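Local coordinates for MTH396 protein (Methanothermobacter thermautotrophicus, PDB 1NXH) that is of unknown function, belongs to the EhaM family and forms an all-helical homodimer linked by disulfides between its subunits, at residues E69-D74 against D97-L102. Numbering follows the deposited sequence.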
ATOM      1  N   GLU A  69      -5.963   4.165  -0.506  1.00 29.56           N
ATOM      2  CA  GLU A  69      -4.905   3.509  -1.257  1.00 29.56           C
ATOM      3  C   GLU A  69      -4.223   2.445  -0.405  1.00 29.56           C
ATOM      4  O   GLU A  69      -4.127   1.274  -0.810  1.00 29.56           O
ATOM      5  CB  GLU A  69      -3.859   4.515  -1.715  1.00 47.03           C
ATOM      6  CG  GLU A  69      -4.260   5.356  -2.905  1.00 47.03           C
ATOM      7  CD  GLU A  69      -3.070   6.083  -3.504  1.00 47.03           C
ATOM      8  OE1 GLU A  69      -3.291   7.007  -4.322  1.00 47.03           O
ATOM      9  OE2 GLU A  69      -1.917   5.724  -3.162  1.00 47.03           O
ATOM     10  N   LYS A  70      -3.755   2.860   0.777  1.00 25.20           N
ATOM     11  CA  LYS A  70      -3.077   1.956   1.706  1.00 25.20           C
ATOM     12  C   LYS A  70      -3.986   0.750   1.972  1.00 25.20           C
ATOM     13  O   LYS A  70      -3.561  -0.402   1.861  1.00 25.20           O
ATOM     14  CB  LYS A  70      -2.744   2.704   3.015  1.00 37.88           C
ATOM     15  CG  LYS A  70      -1.470   2.200   3.734  1.00 37.88           C
ATOM     16  CD  LYS A  70      -0.995   3.152   4.859  1.00 37.88           C
ATOM     17  CE  LYS A  70       0.057   2.515   5.833  1.00 37.88           C
ATOM     18  NZ  LYS A  70       1.439   2.288   5.277  1.00 37.88           N
ATOM     19  N   LEU A  71      -5.247   1.020   2.289  1.00 28.29           N
ATOM     20  CA  LEU A  71      -6.204  -0.050   2.562  1.00 28.29           C
ATOM     21  C   LEU A  71      -6.325  -1.012   1.395  1.00 28.29           C
ATOM     22  O   LEU A  71      -6.168  -2.221   1.547  1.00 28.29           O
ATOM     23  CB  LEU A  71      -7.583   0.535   2.882  1.00 25.39           C
ATOM     24  CG  LEU A  71      -7.574   1.365   4.163  1.00 25.39           C
ATOM     25  CD1 LEU A  71      -8.899   2.069   4.361  1.00 25.39           C
ATOM     26  CD2 LEU A  71      -7.242   0.443   5.336  1.00 25.39           C
ATOM     27  N   HIS A  72      -6.608  -0.460   0.228  1.00 29.23           N
ATOM     28  CA  HIS A  72      -6.764  -1.266  -0.963  1.00 29.23           C
ATOM     29  C   HIS A  72      -5.609  -2.242  -1.065  1.00 29.23           C
ATOM     30  O   HIS A  72      -5.805  -3.440  -1.302  1.00 29.23           O
ATOM     31  CB  HIS A  72      -6.784  -0.375  -2.203  1.00 23.28           C
ATOM     32  CG  HIS A  72      -7.311  -1.067  -3.416  1.00 23.28           C
ATOM     33  ND1 HIS A  72      -8.652  -1.340  -3.589  1.00 23.28           N
ATOM     34  CD2 HIS A  72      -6.675  -1.603  -4.484  1.00 23.28           C
ATOM     35  CE1 HIS A  72      -8.820  -2.015  -4.715  1.00 23.28           C
ATOM     36  NE2 HIS A  72      -7.637  -2.191  -5.275  1.00 23.28           N
ATOM     37  N   SER A  73      -4.406  -1.706  -0.877  1.00 20.63           N
ATOM     38  CA  SER A  73      -3.186  -2.493  -0.955  1.00 20.63           C
ATOM     39  C   SER A  73      -3.103  -3.527   0.144  1.00 20.63           C
ATOM     40  O   SER A  73      -3.091  -4.725  -0.118  1.00 20.63           O
ATOM     41  CB  SER A  73      -1.954  -1.611  -0.863  1.00 35.85           C
ATOM     42  OG  SER A  73      -0.807  -2.433  -0.744  1.00 35.85           O
ATOM     43  N   ASP A  74      -3.045  -3.057   1.379  1.00 29.17           N
ATOM     44  CA  ASP A  74      -2.954  -3.948   2.520  1.00 29.17           C
ATOM     45  C   ASP A  74      -4.001  -5.051   2.531  1.00 29.17           C
ATOM     46  O   ASP A  74      -3.735  -6.152   3.028  1.00 29.17           O
ATOM     47  CB  ASP A  74      -3.053  -3.137   3.801  1.00 35.37           C
ATOM     48  CG  ASP A  74      -1.896  -2.206   3.964  1.00 35.37           C
ATOM     49  OD1 ASP A  74      -1.904  -1.430   4.935  1.00 35.37           O
ATOM     50  OD2 ASP A  74      -0.970  -2.258   3.120  1.00 35.37           O
ATOM     51  N   ASP A  97     -14.531   2.597   2.662  1.00 25.52           N
ATOM     52  CA  ASP A  97     -15.160   3.770   3.246  1.00 25.52           C
ATOM     53  C   ASP A  97     -15.167   3.703   4.762  1.00 25.52           C
ATOM     54  O   ASP A  97     -14.568   4.548   5.444  1.00 25.52           O
ATOM     55  CB  ASP A  97     -16.596   3.915   2.752  1.00 54.29           C
ATOM     56  CG  ASP A  97     -16.667   4.323   1.303  1.00 54.29           C
ATOM     57  OD1 ASP A  97     -15.751   5.040   0.854  1.00 54.29           O
ATOM     58  OD2 ASP A  97     -17.640   3.947   0.617  1.00 54.29           O
ATOM     59  N   GLU A  98     -15.855   2.693   5.281  1.00 30.21           N
ATOM     60  CA  GLU A  98     -15.970   2.496   6.716  1.00 30.21           C
ATOM     61  C   GLU A  98     -14.652   2.404   7.456  1.00 30.21           C
ATOM     62  O   GLU A  98     -14.539   2.963   8.546  1.00 30.21           O
ATOM     63  CB  GLU A  98     -16.801   1.260   7.013  1.00 80.09           C
ATOM     64  CG  GLU A  98     -16.666   0.177   5.998  1.00 80.09           C
ATOM     65  CD  GLU A  98     -17.667  -0.906   6.249  1.00 80.09           C
ATOM     66  OE1 GLU A  98     -18.813  -0.557   6.609  1.00 80.09           O
ATOM     67  OE2 GLU A  98     -17.323  -2.096   6.090  1.00 80.09           O
ATOM     68  N   ILE A  99     -13.662   1.703   6.899  1.00 27.60           N
ATOM     69  CA  ILE A  99     -12.372   1.609   7.588  1.00 27.60           C
ATOM     70  C   ILE A  99     -11.740   2.988   7.603  1.00 27.60           C
ATOM     71  O   ILE A  99     -11.217   3.435   8.621  1.00 27.60           O
ATOM     72  CB  ILE A  99     -11.361   0.658   6.896  1.00 22.50           C
ATOM     73  CG1 ILE A  99     -11.998  -0.709   6.614  1.00 22.50           C
ATOM     74  CG2 ILE A  99     -10.112   0.484   7.797  1.00 22.50           C
ATOM     75  CD1 ILE A  99     -12.323  -1.508   7.853  1.00 22.50           C
ATOM     76  N   THR A 100     -11.779   3.652   6.459  1.00 24.62           N
ATOM     77  CA  THR A 100     -11.228   4.986   6.352  1.00 24.62           C
ATOM     78  C   THR A 100     -11.955   5.905   7.323  1.00 24.62           C
ATOM     79  O   THR A 100     -11.352   6.727   8.020  1.00 24.62           O
ATOM     80  CB  THR A 100     -11.380   5.488   4.926  1.00 17.29           C
ATOM     81  OG1 THR A 100     -10.423   4.814   4.107  1.00 17.29           O
ATOM     82  CG2 THR A 100     -11.174   6.993   4.843  1.00 17.29           C
ATOM     83  N   GLU A 101     -13.265   5.749   7.378  1.00 40.96           N
ATOM     84  CA  GLU A 101     -14.057   6.558   8.278  1.00 40.96           C
ATOM     85  C   GLU A 101     -13.425   6.469   9.661  1.00 40.96           C
ATOM     86  O   GLU A 101     -13.219   7.475  10.344  1.00 40.96           O
ATOM     87  CB  GLU A 101     -15.489   6.033   8.318  1.00 66.88           C
ATOM     88  CG  GLU A 101     -16.468   6.997   8.950  1.00 66.88           C
ATOM     89  CD  GLU A 101     -17.913   6.661   8.627  1.00 66.88           C
ATOM     90  OE1 GLU A 101     -18.286   6.650   7.430  1.00 66.88           O
ATOM     91  OE2 GLU A 101     -18.681   6.406   9.577  1.00 66.88           O
ATOM     92  N   LEU A 102     -13.105   5.243  10.056  1.00 42.46           N
ATOM     93  CA  LEU A 102     -12.505   4.980  11.347  1.00 42.46           C
ATOM     94  C   LEU A 102     -11.183   5.681  11.553  1.00 42.46           C
ATOM     95  O   LEU A 102     -11.041   6.525  12.441  1.00 42.46           O
ATOM     96  CB  LEU A 102     -12.286   3.488  11.516  1.00 43.99           C
ATOM     97  CG  LEU A 102     -13.476   2.717  12.051  1.00 43.99           C
ATOM     98  CD1 LEU A 102     -13.217   1.225  11.956  1.00 43.99           C
ATOM     99  CD2 LEU A 102     -13.699   3.127  13.489  1.00 43.99           C
TER
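Thr100 OG1, the polar atom that meets Leu71 across this contact, hydrogen-bonds to the carbonyl O of Lys96, one turn back on its own helix. Its chi1 of -74° sets the hydroxyl anti to the carbonyl carbon and beside the backbone N, from where it can reach that oxygen. Among residues 69-74 the neighbour of OG1 is a methyl, Leu71 CD1, 3.1 Å away, and no hydrogen bond joins the two segments; Thr100 also touches Ile67 and Arg68, earlier on helix 63-74.

Leu71 is the single side chain that residues 69-74 contribute. Its CB points at the opposite helix, and with CG anti to its carbonyl carbon (chi1 -64°) the isobutyl group reaches helix 89-104, where its two methyls divide their work. CD1 touches both Thr100 OG1 and Ile99 CB, the latter at 3.8 Å, while CD2 touches Ile99 CG2, also at 3.8 Å. On Ile99 it is therefore the CB and CG2 branch that receives the leucine; the residue also packs on Ala112 of helix 109-124.

The footprint is small, 122 Å² summed over both sides, and the closest CA atoms, those of Leu71 and Thr100, stand 8.1 Å apart. All three touching residues are buried; Tyr109 of helix 109-124 also packs on Leu71. A salt bridge from Asp97 to Arg68 adds a polar tie between the same two helices. Together these contacts describe helix-on-helix packing in which Leu71 is the contribution of residues 69-74, characteristic of an all-alpha fold, joining helix 63-74 to the pair 89-104 and 109-124.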